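Local coordinates for indole-3-acetic acid-amido synthetase GH3.15 (Arabidopsis thaliana, PDB 6E1Q), which conjugates the auxin precursor indole-3-butyric acid to glutamine, and possibly cysteine, using ATP, and also joins the herbicide 4-(2,4-dichlorophenoxy)butanoate to glutamine, at residues A[139-144]-A[211-217]; A[202-206]-A[289-293]; A[220-224]-A[308-312]. All blocks are in the same frame, centred on the assembly; numbering follows the deposited sequence.

Contact 1: residues A[139-144]-A[211-217]. With CFA ((2,4-dichlorophenoxy)acetic acid), chain C.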
ATOM      1  N   GLY A 139      -7.126 -22.584  -7.259  1.00 53.86           N
ATOM      2  CA  GLY A 139      -7.333 -21.688  -8.378  1.00 48.78           C
ATOM      3  C   GLY A 139      -6.270 -20.620  -8.469  1.00 51.23           C
ATOM      4  O   GLY A 139      -5.297 -20.621  -7.715  1.00 58.75           O
ATOM      5  N   LYS A 140      -6.473 -19.692  -9.404  1.00 43.03           N
ATOM      6  CA  LYS A 140      -5.466 -18.666  -9.659  1.00 38.83           C
ATOM      7  C   LYS A 140      -5.752 -17.373  -8.887  1.00 38.22           C
ATOM      8  O   LYS A 140      -6.881 -17.090  -8.472  1.00 45.29           O
ATOM      9  CB  LYS A 140      -5.372 -18.343 -11.151  1.00 39.29           C
ATOM     10  CG  LYS A 140      -4.583 -19.353 -11.964  1.00 48.99           C
ATOM     11  CD  LYS A 140      -5.174 -19.460 -13.347  1.00 57.99           C
ATOM     12  CE  LYS A 140      -4.209 -20.097 -14.325  1.00 59.79           C
ATOM     13  NZ  LYS A 140      -4.537 -19.633 -15.699  1.00 61.10           N
ATOM     14  N   SER A 141      -4.696 -16.582  -8.713  1.00 37.89           N
ATOM     15  CA  SER A 141      -4.771 -15.252  -8.121  1.00 38.67           C
ATOM     16  C   SER A 141      -4.834 -14.238  -9.253  1.00 35.95           C
ATOM     17  O   SER A 141      -3.878 -14.090 -10.019  1.00 41.33           O
ATOM     18  CB  SER A 141      -3.570 -14.980  -7.214  1.00 42.16           C
ATOM     19  OG  SER A 141      -3.602 -15.794  -6.060  1.00 45.33           O
ATOM     20  N   LEU A 142      -5.962 -13.551  -9.369  1.00 40.93           N
ATOM     21  CA  LEU A 142      -6.113 -12.473 -10.339  1.00 36.21           C
ATOM     22  C   LEU A 142      -5.599 -11.194  -9.696  1.00 35.10           C
ATOM     23  O   LEU A 142      -6.161 -10.729  -8.699  1.00 35.34           O
ATOM     24  CB  LEU A 142      -7.573 -12.334 -10.759  1.00 32.82           C
ATOM     25  CG  LEU A 142      -7.951 -11.209 -11.721  1.00 38.32           C
ATOM     26  CD1 LEU A 142      -7.227 -11.372 -13.073  1.00 37.26           C
ATOM     27  CD2 LEU A 142      -9.464 -11.214 -11.909  1.00 29.71           C
ATOM     28  N   ILE A 143      -4.519 -10.643 -10.244  1.00 31.62           N
ATOM     29  CA  ILE A 143      -3.802  -9.535  -9.628  1.00 29.77           C
ATOM     30  C   ILE A 143      -3.978  -8.324 -10.524  1.00 33.83           C
ATOM     31  O   ILE A 143      -3.575  -8.338 -11.691  1.00 36.27           O
ATOM     32  CB  ILE A 143      -2.318  -9.872  -9.406  1.00 36.06           C
ATOM     33  CG1 ILE A 143      -2.172 -10.876  -8.255  1.00 39.34           C
ATOM     34  CG2 ILE A 143      -1.520  -8.628  -9.079  1.00 34.87           C
ATOM     35  CD1 ILE A 143      -0.838 -11.576  -8.236  1.00 45.31           C
ATOM     36  N   PHE A 144      -4.596  -7.284  -9.980  1.00 30.05           N
ATOM     37  CA  PHE A 144      -4.828  -6.053 -10.715  1.00 33.51           C
ATOM     38  C   PHE A 144      -3.612  -5.170 -10.501  1.00 33.72           C
ATOM     39  O   PHE A 144      -3.441  -4.560  -9.450  1.00 30.85           O
ATOM     40  CB  PHE A 144      -6.121  -5.389 -10.260  1.00 30.73           C
ATOM     41  CG  PHE A 144      -7.337  -6.232 -10.513  1.00 33.20           C
ATOM     42  CD1 PHE A 144      -7.738  -6.509 -11.804  1.00 33.62           C
ATOM     43  CD2 PHE A 144      -8.058  -6.764  -9.464  1.00 36.93           C
ATOM     44  CE1 PHE A 144      -8.850  -7.285 -12.053  1.00 36.32           C
ATOM     45  CE2 PHE A 144      -9.172  -7.543  -9.701  1.00 36.46           C
ATOM     46  CZ  PHE A 144      -9.569  -7.798 -11.009  1.00 37.08           C
ATOM     47  N   ASN A 211     -11.664 -19.924 -12.843  1.00 44.46           N
ATOM     48  CA  ASN A 211     -10.377 -20.447 -12.391  1.00 43.82           C
ATOM     49  C   ASN A 211      -9.716 -19.571 -11.340  1.00 42.06           C
ATOM     50  O   ASN A 211      -8.556 -19.822 -10.975  1.00 42.70           O
ATOM     51  CB  ASN A 211      -9.431 -20.604 -13.578  1.00 44.71           C
ATOM     52  CG  ASN A 211      -9.931 -21.610 -14.564  1.00 61.84           C
ATOM     53  OD1 ASN A 211     -10.453 -22.655 -14.171  1.00 72.04           O
ATOM     54  ND2 ASN A 211      -9.824 -21.292 -15.856  1.00 56.37           N
ATOM     55  N   VAL A 212     -10.422 -18.561 -10.846  1.00 36.72           N
ATOM     56  CA  VAL A 212      -9.850 -17.528  -9.989  1.00 32.89           C
ATOM     57  C   VAL A 212     -10.213 -17.847  -8.542  1.00 35.96           C
ATOM     58  O   VAL A 212     -11.394 -17.942  -8.187  1.00 31.68           O
ATOM     59  CB  VAL A 212     -10.349 -16.133 -10.406  1.00 34.09           C
ATOM     60  CG1 VAL A 212      -9.951 -15.050  -9.382  1.00 33.79           C
ATOM     61  CG2 VAL A 212      -9.825 -15.789 -11.775  1.00 30.07           C
ATOM     62  N   ALA A 213      -9.190 -18.010  -7.702  1.00 35.80           N
ATOM     63  CA  ALA A 213      -9.392 -18.305  -6.293  1.00 37.60           C
ATOM     64  C   ALA A 213      -9.096 -17.118  -5.388  1.00 38.60           C
ATOM     65  O   ALA A 213      -9.389 -17.185  -4.195  1.00 36.87           O
ATOM     66  CB  ALA A 213      -8.528 -19.503  -5.861  1.00 35.01           C
ATOM     67  N   ARG A 214      -8.557 -16.030  -5.918  1.00 36.98           N
ATOM     68  CA  ARG A 214      -8.211 -14.901  -5.074  1.00 37.46           C
ATOM     69  C   ARG A 214      -8.080 -13.676  -5.950  1.00 34.92           C
ATOM     70  O   ARG A 214      -7.629 -13.772  -7.094  1.00 42.37           O
ATOM     71  CB  ARG A 214      -6.910 -15.170  -4.300  1.00 39.63           C
ATOM     72  CG  ARG A 214      -6.081 -13.950  -3.913  1.00 42.48           C
ATOM     73  CD  ARG A 214      -4.941 -14.355  -2.954  1.00 53.20           C
ATOM     74  NE  ARG A 214      -3.689 -14.581  -3.677  1.00 63.72           N
ATOM     75  CZ  ARG A 214      -2.503 -14.775  -3.109  1.00 69.02           C
ATOM     76  NH1 ARG A 214      -2.382 -14.768  -1.791  1.00 62.44           N
ATOM     77  NH2 ARG A 214      -1.437 -14.983  -3.869  1.00 79.19           N
ATOM     78  N   LEU A 215      -8.490 -12.536  -5.406  1.00 30.09           N
ATOM     79  CA  LEU A 215      -8.303 -11.241  -6.040  1.00 30.78           C
ATOM     80  C   LEU A 215      -7.224 -10.485  -5.281  1.00 32.30           C
ATOM     81  O   LEU A 215      -7.210 -10.491  -4.047  1.00 30.85           O
ATOM     82  CB  LEU A 215      -9.600 -10.434  -6.028  1.00 28.76           C
ATOM     83  CG  LEU A 215     -10.874 -11.095  -6.582  1.00 39.12           C
ATOM     84  CD1 LEU A 215     -12.061 -10.167  -6.364  1.00 36.64           C
ATOM     85  CD2 LEU A 215     -10.732 -11.445  -8.068  1.00 28.60           C
ATOM     86  N   GLY A 216      -6.325  -9.843  -6.016  1.00 31.95           N
ATOM     87  CA  GLY A 216      -5.241  -9.097  -5.404  1.00 27.13           C
ATOM     88  C   GLY A 216      -5.011  -7.780  -6.109  1.00 37.20           C
ATOM     89  O   GLY A 216      -5.263  -7.630  -7.309  1.00 35.22           O
ATOM     90  N   ALA A 217      -4.517  -6.825  -5.336  1.00 32.55           N
ATOM     91  CA  ALA A 217      -4.082  -5.530  -5.836  1.00 31.97           C
ATOM     92  C   ALA A 217      -3.201  -4.911  -4.772  1.00 27.27           C
ATOM     93  O   ALA A 217      -3.225  -5.342  -3.617  1.00 34.40           O
ATOM     94  CB  ALA A 217      -5.280  -4.622  -6.158  1.00 26.98           C
TER
HETATM   95  C1  CFA C 602      -1.846 -11.572  -4.249  0.84105.88           C
HETATM   96  C2  CFA C 602      -0.706 -11.241  -3.289  0.84108.59           C
HETATM   97  C1' CFA C 602      -0.526  -8.913  -3.783  0.84110.97           C
HETATM   98  C2' CFA C 602      -0.633  -7.579  -3.413  0.84116.88           C
HETATM   99  C3' CFA C 602      -0.372  -6.597  -4.336  0.84110.70           C
HETATM  100  C4' CFA C 602      -0.011  -6.939  -5.613  0.84100.39           C
HETATM  101  C5' CFA C 602       0.106  -8.253  -5.998  0.84101.87           C
HETATM  102 CL3  CFA C 602      -1.104  -7.067  -1.770  0.84125.66          CL
HETATM  103  C6' CFA C 602      -0.148  -9.239  -5.076  0.84105.65           C
HETATM  104  O1  CFA C 602      -1.722 -12.513  -5.074  0.84109.44           O
HETATM  105  O2  CFA C 602      -2.894 -10.885  -4.225  0.84106.57           O
HETATM  106  O1' CFA C 602      -0.793  -9.916  -2.845  0.84111.30           O
HETATM  107 CL4  CFA C 602       0.311  -5.651  -6.774  0.84101.30          CL
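This is a buried pairing of two neighbouring parallel strands, 140-143 and 212-217, in the large mixed sheet of the N-terminal domain. Lys-140 N donates to Asn-211 O (2.6 Å), Leu-142 N to Arg-214 O (2.8 Å) and Phe-144 N to Gly-216 O (2.8 Å). Gly-216 N answers to Leu-142 O at 2.8 Å. The register slips by one residue at a beta bulge: Lys-140 O accepts from both Ala-213 N (2.6 Å) and Arg-214 N (3.2 Å). The fold belongs to the ANL adenylating enzymes, and this part of the sheet lines one of the two pockets that hold (2,4-dichlorophenoxy)acetic acid. On the ligand face, Arg-214 NE donates to Ser-141 OG (2.7 Å), and Arg-214 NH2 lies 2.8 Å from the ligand carboxylate atom O1. Gly-216 CA comes within 3.2 Å of ligand O2, so a CB there would clash with the carboxylate. On the other face, Leu-142 CB meets Val-212 CG1 at 3.9 Å and Leu-142 CD2 meets Leu-215 CD2 at 4.1 Å.

Contact 2: residues A[202-206]-A[289-293]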
ATOM      1  N   LEU A 202      -8.897  -6.873 -17.376  1.00 25.44           N
ATOM      2  CA  LEU A 202     -10.237  -7.256 -16.935  1.00 31.41           C
ATOM      3  C   LEU A 202     -10.861  -8.274 -17.894  1.00 31.02           C
ATOM      4  O   LEU A 202     -11.535  -9.218 -17.464  1.00 27.77           O
ATOM      5  CB  LEU A 202     -11.120  -6.006 -16.804  1.00 26.66           C
ATOM      6  CG  LEU A 202     -11.012  -5.239 -15.468  1.00 32.09           C
ATOM      7  CD1 LEU A 202     -11.715  -3.875 -15.551  1.00 31.06           C
ATOM      8  CD2 LEU A 202     -11.615  -6.049 -14.322  1.00 29.72           C
ATOM      9  N   LEU A 203     -10.648  -8.104 -19.198  1.00 26.91           N
ATOM     10  CA  LEU A 203     -11.150  -9.098 -20.144  1.00 29.67           C
ATOM     11  C   LEU A 203     -10.564 -10.479 -19.843  1.00 33.25           C
ATOM     12  O   LEU A 203     -11.302 -11.468 -19.759  1.00 34.02           O
ATOM     13  CB  LEU A 203     -10.836  -8.655 -21.572  1.00 23.31           C
ATOM     14  CG  LEU A 203     -11.202  -9.617 -22.704  1.00 32.35           C
ATOM     15  CD1 LEU A 203     -12.684  -9.840 -22.672  1.00 26.03           C
ATOM     16  CD2 LEU A 203     -10.822  -8.963 -24.008  1.00 30.58           C
ATOM     17  N   CYS A 204      -9.244 -10.552 -19.600  1.00 28.82           N
ATOM     18  CA  CYS A 204      -8.641 -11.826 -19.199  1.00 37.31           C
ATOM     19  C   CYS A 204      -9.202 -12.338 -17.873  1.00 33.73           C
ATOM     20  O   CYS A 204      -9.485 -13.542 -17.726  1.00 30.18           O
ATOM     21  CB  CYS A 204      -7.124 -11.689 -19.121  1.00 43.23           C
ATOM     22  SG  CYS A 204      -6.410 -11.510 -20.789  1.00 52.75           S
ATOM     23  N   GLY A 205      -9.345 -11.455 -16.886  1.00 30.24           N
ATOM     24  CA  GLY A 205      -9.862 -11.898 -15.604  1.00 34.30           C
ATOM     25  C   GLY A 205     -11.284 -12.414 -15.705  1.00 29.99           C
ATOM     26  O   GLY A 205     -11.655 -13.384 -15.037  1.00 28.09           O
ATOM     27  N   LEU A 206     -12.110 -11.757 -16.525  1.00 25.20           N
ATOM     28  CA  LEU A 206     -13.491 -12.217 -16.692  1.00 31.93           C
ATOM     29  C   LEU A 206     -13.542 -13.532 -17.461  1.00 33.74           C
ATOM     30  O   LEU A 206     -14.333 -14.417 -17.128  1.00 32.90           O
ATOM     31  CB  LEU A 206     -14.333 -11.161 -17.414  1.00 27.14           C
ATOM     32  CG  LEU A 206     -14.590  -9.849 -16.669  1.00 30.11           C
ATOM     33  CD1 LEU A 206     -15.154  -8.836 -17.654  1.00 26.81           C
ATOM     34  CD2 LEU A 206     -15.568 -10.090 -15.518  1.00 27.85           C
ATOM     35  N   ARG A 289     -19.749 -11.757  -7.105  1.00 34.75           N
ATOM     36  CA  ARG A 289     -20.619 -12.232  -8.174  1.00 41.15           C
ATOM     37  C   ARG A 289     -19.843 -12.424  -9.471  1.00 41.40           C
ATOM     38  O   ARG A 289     -20.118 -13.360 -10.225  1.00 34.91           O
ATOM     39  CB  ARG A 289     -21.799 -11.274  -8.357  1.00 39.42           C
ATOM     40  CG  ARG A 289     -22.664 -11.254  -7.115  1.00 38.76           C
ATOM     41  CD  ARG A 289     -23.969 -10.545  -7.307  1.00 38.65           C
ATOM     42  NE  ARG A 289     -23.835  -9.095  -7.236  1.00 31.80           N
ATOM     43  CZ  ARG A 289     -23.955  -8.288  -8.287  1.00 38.83           C
ATOM     44  NH1 ARG A 289     -24.193  -8.798  -9.496  1.00 35.52           N
ATOM     45  NH2 ARG A 289     -23.841  -6.972  -8.131  1.00 37.91           N
ATOM     46  N   LEU A 290     -18.850 -11.568  -9.731  1.00 32.42           N
ATOM     47  CA  LEU A 290     -18.036 -11.728 -10.930  1.00 28.60           C
ATOM     48  C   LEU A 290     -17.013 -12.853 -10.776  1.00 38.65           C
ATOM     49  O   LEU A 290     -16.727 -13.572 -11.743  1.00 34.62           O
ATOM     50  CB  LEU A 290     -17.335 -10.413 -11.255  1.00 26.12           C
ATOM     51  CG  LEU A 290     -18.267  -9.307 -11.765  1.00 33.97           C
ATOM     52  CD1 LEU A 290     -17.469  -8.092 -12.169  1.00 28.39           C
ATOM     53  CD2 LEU A 290     -19.088  -9.798 -12.956  1.00 34.90           C
ATOM     54  N   TRP A 291     -16.463 -13.033  -9.571  1.00 34.94           N
ATOM     55  CA  TRP A 291     -15.492 -14.088  -9.301  1.00 33.33           C
ATOM     56  C   TRP A 291     -16.028 -14.951  -8.158  1.00 31.78           C
ATOM     57  O   TRP A 291     -15.544 -14.876  -7.019  1.00 30.64           O
ATOM     58  CB  TRP A 291     -14.113 -13.477  -9.046  1.00 31.71           C
ATOM     59  CG  TRP A 291     -13.582 -12.867 -10.319  1.00 28.26           C
ATOM     60  CD1 TRP A 291     -13.061 -13.552 -11.395  1.00 27.02           C
ATOM     61  CD2 TRP A 291     -13.579 -11.480 -10.691  1.00 27.96           C
ATOM     62  NE1 TRP A 291     -12.727 -12.676 -12.393  1.00 27.49           N
ATOM     63  CE2 TRP A 291     -13.035 -11.400 -11.993  1.00 28.73           C
ATOM     64  CE3 TRP A 291     -13.982 -10.297 -10.055  1.00 29.40           C
ATOM     65  CZ2 TRP A 291     -12.871 -10.179 -12.667  1.00 29.20           C
ATOM     66  CZ3 TRP A 291     -13.823  -9.088 -10.724  1.00 31.42           C
ATOM     67  CH2 TRP A 291     -13.277  -9.035 -12.020  1.00 27.33           C
ATOM     68  N   PRO A 292     -17.029 -15.795  -8.438  1.00 38.43           N
ATOM     69  CA  PRO A 292     -17.719 -16.534  -7.364  1.00 36.30           C
ATOM     70  C   PRO A 292     -16.895 -17.646  -6.737  1.00 42.52           C
ATOM     71  O   PRO A 292     -17.276 -18.148  -5.669  1.00 42.74           O
ATOM     72  CB  PRO A 292     -18.960 -17.093  -8.070  1.00 32.22           C
ATOM     73  CG  PRO A 292     -18.520 -17.250  -9.494  1.00 41.73           C
ATOM     74  CD  PRO A 292     -17.635 -16.050  -9.759  1.00 41.47           C
ATOM     75  N   LYS A 293     -15.778 -18.039  -7.340  1.00 38.67           N
ATOM     76  CA  LYS A 293     -14.880 -18.988  -6.700  1.00 45.08           C
ATOM     77  C   LYS A 293     -13.725 -18.318  -5.961  1.00 44.24           C
ATOM     78  O   LYS A 293     -12.882 -19.022  -5.391  1.00 38.11           O
ATOM     79  CB  LYS A 293     -14.352 -19.980  -7.733  1.00 44.42           C
ATOM     80  CG  LYS A 293     -15.455 -20.888  -8.257  1.00 52.37           C
ATOM     81  CD  LYS A 293     -15.007 -21.685  -9.466  1.00 59.57           C
ATOM     82  CE  LYS A 293     -15.903 -22.892  -9.703  1.00 64.00           C
ATOM     83  NZ  LYS A 293     -15.104 -24.010 -10.273  1.00 71.02           N
TER
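Leu-206 and Trp-291 form the apolar centre. Leu-206 CD2 sits 3.9 Å from Trp-291 CZ2 and 4.3 Å from Leu-290 CD1. It therefore touches both residues where helix 286-290 ends. Leu-202, one helical turn earlier, brings CD2 to 4.1 Å from Trp-291 CH2, at the edge of the indole. Leu-202 and Leu-206 are joined by the helical bond from Leu-206 N to Leu-202 O (2.8 Å), so their side chains lie along the same side of helix 194-207.

Gly-205, between the two leucines in sequence, presents its carbonyl to the indole NH. A CB here would point toward the indole, 3.7 Å from Trp-291 CZ2. Trp-291 NE1 donates to Gly-205 O at 2.9 Å, with an almost straight angle of 176°. This is the one hydrogen bond across the contact. It satisfies the polar atom of a buried ring and fixes the indole against the helix backbone. Trp-291 is the first residue to leave helical geometry, so the ring is set where the chain turns out of the helix. Beyond it, Arg-209 donates to the backbone carbonyls of Arg-289 and Leu-290.

The contact joins two helical elements on one side of the sheet. Ile-274 of helix 268-278 packs on Leu-206 and Leu-290, helix 220-243 touches Leu-202 and Leu-290, and Trp-291 rests on Val-212 and Leu-215 of strand 212-217.

Contact 3: residues A[220-224]-A[308-312]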
ATOM      1  N   ALA A 220      -6.308  -1.437  -0.955  1.00 27.04           N
ATOM      2  CA  ALA A 220      -7.772  -1.444  -0.938  1.00 26.04           C
ATOM      3  C   ALA A 220      -8.352  -0.492  -1.987  1.00 31.42           C
ATOM      4  O   ALA A 220      -9.277  -0.851  -2.720  1.00 28.86           O
ATOM      5  CB  ALA A 220      -8.287  -1.071   0.456  1.00 23.65           C
ATOM      6  N   SER A 221      -7.808   0.724  -2.092  1.00 28.62           N
ATOM      7  CA  SER A 221      -8.373   1.682  -3.031  1.00 28.02           C
ATOM      8  C   SER A 221      -8.116   1.289  -4.479  1.00 39.93           C
ATOM      9  O   SER A 221      -8.834   1.761  -5.372  1.00 32.36           O
ATOM     10  CB  SER A 221      -7.827   3.090  -2.744  1.00 33.01           C
ATOM     11  OG  SER A 221      -6.413   3.121  -2.719  1.00 34.46           O
ATOM     12  N   SER A 222      -7.124   0.423  -4.726  1.00 36.41           N
ATOM     13  CA  SER A 222      -6.846  -0.023  -6.091  1.00 37.41           C
ATOM     14  C   SER A 222      -8.052  -0.699  -6.709  1.00 34.57           C
ATOM     15  O   SER A 222      -8.275  -0.582  -7.918  1.00 37.37           O
ATOM     16  CB  SER A 222      -5.648  -0.986  -6.127  1.00 38.53           C
ATOM     17  OG  SER A 222      -4.571  -0.504  -5.340  1.00 33.08           O
ATOM     18  N   PHE A 223      -8.832  -1.420  -5.900  1.00 34.62           N
ATOM     19  CA  PHE A 223      -9.996  -2.133  -6.410  1.00 31.76           C
ATOM     20  C   PHE A 223     -11.090  -1.190  -6.887  1.00 38.66           C
ATOM     21  O   PHE A 223     -11.816  -1.521  -7.833  1.00 41.62           O
ATOM     22  CB  PHE A 223     -10.545  -3.064  -5.337  1.00 32.14           C
ATOM     23  CG  PHE A 223      -9.710  -4.279  -5.134  1.00 36.47           C
ATOM     24  CD1 PHE A 223      -9.750  -5.311  -6.050  1.00 30.53           C
ATOM     25  CD2 PHE A 223      -8.849  -4.374  -4.053  1.00 40.01           C
ATOM     26  CE1 PHE A 223      -8.975  -6.424  -5.883  1.00 36.61           C
ATOM     27  CE2 PHE A 223      -8.062  -5.509  -3.869  1.00 35.20           C
ATOM     28  CZ  PHE A 223      -8.122  -6.529  -4.788  1.00 36.83           C
ATOM     29  N   LEU A 224     -11.203  -0.007  -6.279  1.00 44.19           N
ATOM     30  CA  LEU A 224     -12.247   0.934  -6.675  1.00 47.28           C
ATOM     31  C   LEU A 224     -12.034   1.434  -8.092  1.00 45.12           C
ATOM     32  O   LEU A 224     -12.998   1.679  -8.823  1.00 38.76           O
ATOM     33  CB  LEU A 224     -12.288   2.114  -5.709  1.00 44.84           C
ATOM     34  CG  LEU A 224     -12.183   1.686  -4.259  1.00 44.84           C
ATOM     35  CD1 LEU A 224     -12.137   2.910  -3.336  1.00 49.53           C
ATOM     36  CD2 LEU A 224     -13.333   0.758  -3.929  1.00 41.95           C
ATOM     37  N   TYR A 308     -11.029   2.790   3.211  1.00 27.14           N
ATOM     38  CA  TYR A 308     -11.795   2.192   2.130  1.00 29.77           C
ATOM     39  C   TYR A 308     -12.420   0.861   2.511  1.00 31.09           C
ATOM     40  O   TYR A 308     -13.121   0.261   1.689  1.00 36.12           O
ATOM     41  CB  TYR A 308     -10.903   2.009   0.902  1.00 23.14           C
ATOM     42  CG  TYR A 308     -10.240   3.312   0.490  1.00 31.15           C
ATOM     43  CD1 TYR A 308     -10.931   4.263  -0.252  1.00 23.08           C
ATOM     44  CD2 TYR A 308      -8.924   3.608   0.887  1.00 35.33           C
ATOM     45  CE1 TYR A 308     -10.321   5.480  -0.603  1.00 32.75           C
ATOM     46  CE2 TYR A 308      -8.298   4.811   0.534  1.00 27.16           C
ATOM     47  CZ  TYR A 308      -8.998   5.743  -0.202  1.00 32.48           C
ATOM     48  OH  TYR A 308      -8.381   6.933  -0.538  1.00 28.71           O
ATOM     49  N   ILE A 309     -12.184   0.392   3.729  1.00 26.78           N
ATOM     50  CA  ILE A 309     -12.689  -0.923   4.114  1.00 32.86           C
ATOM     51  C   ILE A 309     -14.218  -1.007   4.000  1.00 35.85           C
ATOM     52  O   ILE A 309     -14.698  -1.968   3.380  1.00 34.63           O
ATOM     53  CB  ILE A 309     -12.172  -1.295   5.523  1.00 31.40           C
ATOM     54  CG1 ILE A 309     -10.682  -1.617   5.480  1.00 31.10           C
ATOM     55  CG2 ILE A 309     -12.942  -2.479   6.092  1.00 31.53           C
ATOM     56  CD1 ILE A 309     -10.092  -1.777   6.892  1.00 35.50           C
ATOM     57  N   PRO A 310     -14.995  -0.069   4.537  1.00 39.28           N
ATOM     58  CA  PRO A 310     -16.459  -0.214   4.403  1.00 41.21           C
ATOM     59  C   PRO A 310     -16.925  -0.306   2.963  1.00 38.87           C
ATOM     60  O   PRO A 310     -17.797  -1.121   2.646  1.00 33.96           O
ATOM     61  CB  PRO A 310     -17.002   1.043   5.108  1.00 37.89           C
ATOM     62  CG  PRO A 310     -15.957   1.381   6.119  1.00 33.79           C
ATOM     63  CD  PRO A 310     -14.642   1.049   5.438  1.00 40.15           C
ATOM     64  N   LEU A 311     -16.353   0.498   2.071  1.00 35.71           N
ATOM     65  CA  LEU A 311     -16.788   0.455   0.683  1.00 33.71           C
ATOM     66  C   LEU A 311     -16.331  -0.830  -0.005  1.00 31.06           C
ATOM     67  O   LEU A 311     -17.094  -1.442  -0.766  1.00 28.73           O
ATOM     68  CB  LEU A 311     -16.273   1.681  -0.063  1.00 33.50           C
ATOM     69  CG  LEU A 311     -16.727   1.737  -1.519  1.00 36.66           C
ATOM     70  CD1 LEU A 311     -18.250   1.764  -1.631  1.00 35.68           C
ATOM     71  CD2 LEU A 311     -16.093   2.939  -2.206  1.00 39.35           C
ATOM     72  N   LEU A 312     -15.097  -1.262   0.254  1.00 28.83           N
ATOM     73  CA  LEU A 312     -14.626  -2.497  -0.360  1.00 30.22           C
ATOM     74  C   LEU A 312     -15.430  -3.690   0.143  1.00 35.47           C
ATOM     75  O   LEU A 312     -15.733  -4.612  -0.626  1.00 30.20           O
ATOM     76  CB  LEU A 312     -13.131  -2.680  -0.092  1.00 30.70           C
ATOM     77  CG  LEU A 312     -12.434  -3.911  -0.665  1.00 33.61           C
ATOM     78  CD1 LEU A 312     -12.666  -3.993  -2.176  1.00 35.46           C
ATOM     79  CD2 LEU A 312     -10.935  -3.898  -0.338  1.00 26.54           C
TER
HETATM   80  O   HOH W   1      -5.922   6.119  -1.422  1.00 36.35           O
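The start of helix 220-243 packs against the start of helix 309-316 through side chains alone. No direct hydrogen bond crosses between the segments.

Tyr-308 holds its ring in the m rotamer (chi1 -55°, chi2 -80°), which lays one face against Ser-221. Ser-221 CB stands 3.7 Å from the centroid of the Tyr-308 ring and only 9° off its normal, a CH-pi contact. Ser-221 is in the p rotamer. Its OG makes a weak 3.3 Å hydrogen bond to a water, which also bonds Tyr-308 OH at 2.7 Å. The water thus bridges the two hydroxyls. Tyr-308 OH makes further weak hydrogen bonds to Asp-464 and Thr-557.

Leu-224 is m,t and packs on both Tyr-308 and Leu-311: its CD1 lies 3.6 Å from Tyr-308 CD1, and its CD2 lies 3.9 Å from Leu-311 CD2. Leu-311 and Leu-312 share the t,p rotamer, but they lead from successive positions of the helix and meet different residues. Leu-312 CD2 reaches Ala-220 CB at 4.0 Å, and Leu-312 CD1 reaches Phe-223 CB at 3.9 Å. Ala-220 CB also packs 4.1 Å from Tyr-308 CB. Phe-223, with chi1 -74°, points its ring on to Leu-215 and Ala-217 of strand 212-217.

Met-461 and Met-463 of strand 461-470 touch Leu-311. This is helix-to-helix packing in the N-terminal domain of an ANL-type adenylating enzyme, at a place where the C-terminal domain, which moves during catalysis in this superfamily, lies against it.

How the contacts relate
All three contacts lie in the N-terminal domain. Contact 1 pairs two strands of the large sheet. The centres of contacts 1 and 2 are about 9 Å apart, those of contacts 1 and 3 about 16 Å, and those of contacts 2 and 3 about 17 Å; the last two do not touch. Helix 194-207, strand 212-217 and helix 220-243 follow one another in the chain, so one continuous run supplies a segment to each contact. Contact 1 closes before contact 3 opens; contact 2 crosses both. Leu-142 packs on Trp-291, and Phe-144 lies between Leu-202 and Phe-223. The helical packing thus backs the strands whose other face lines the ligand pocket.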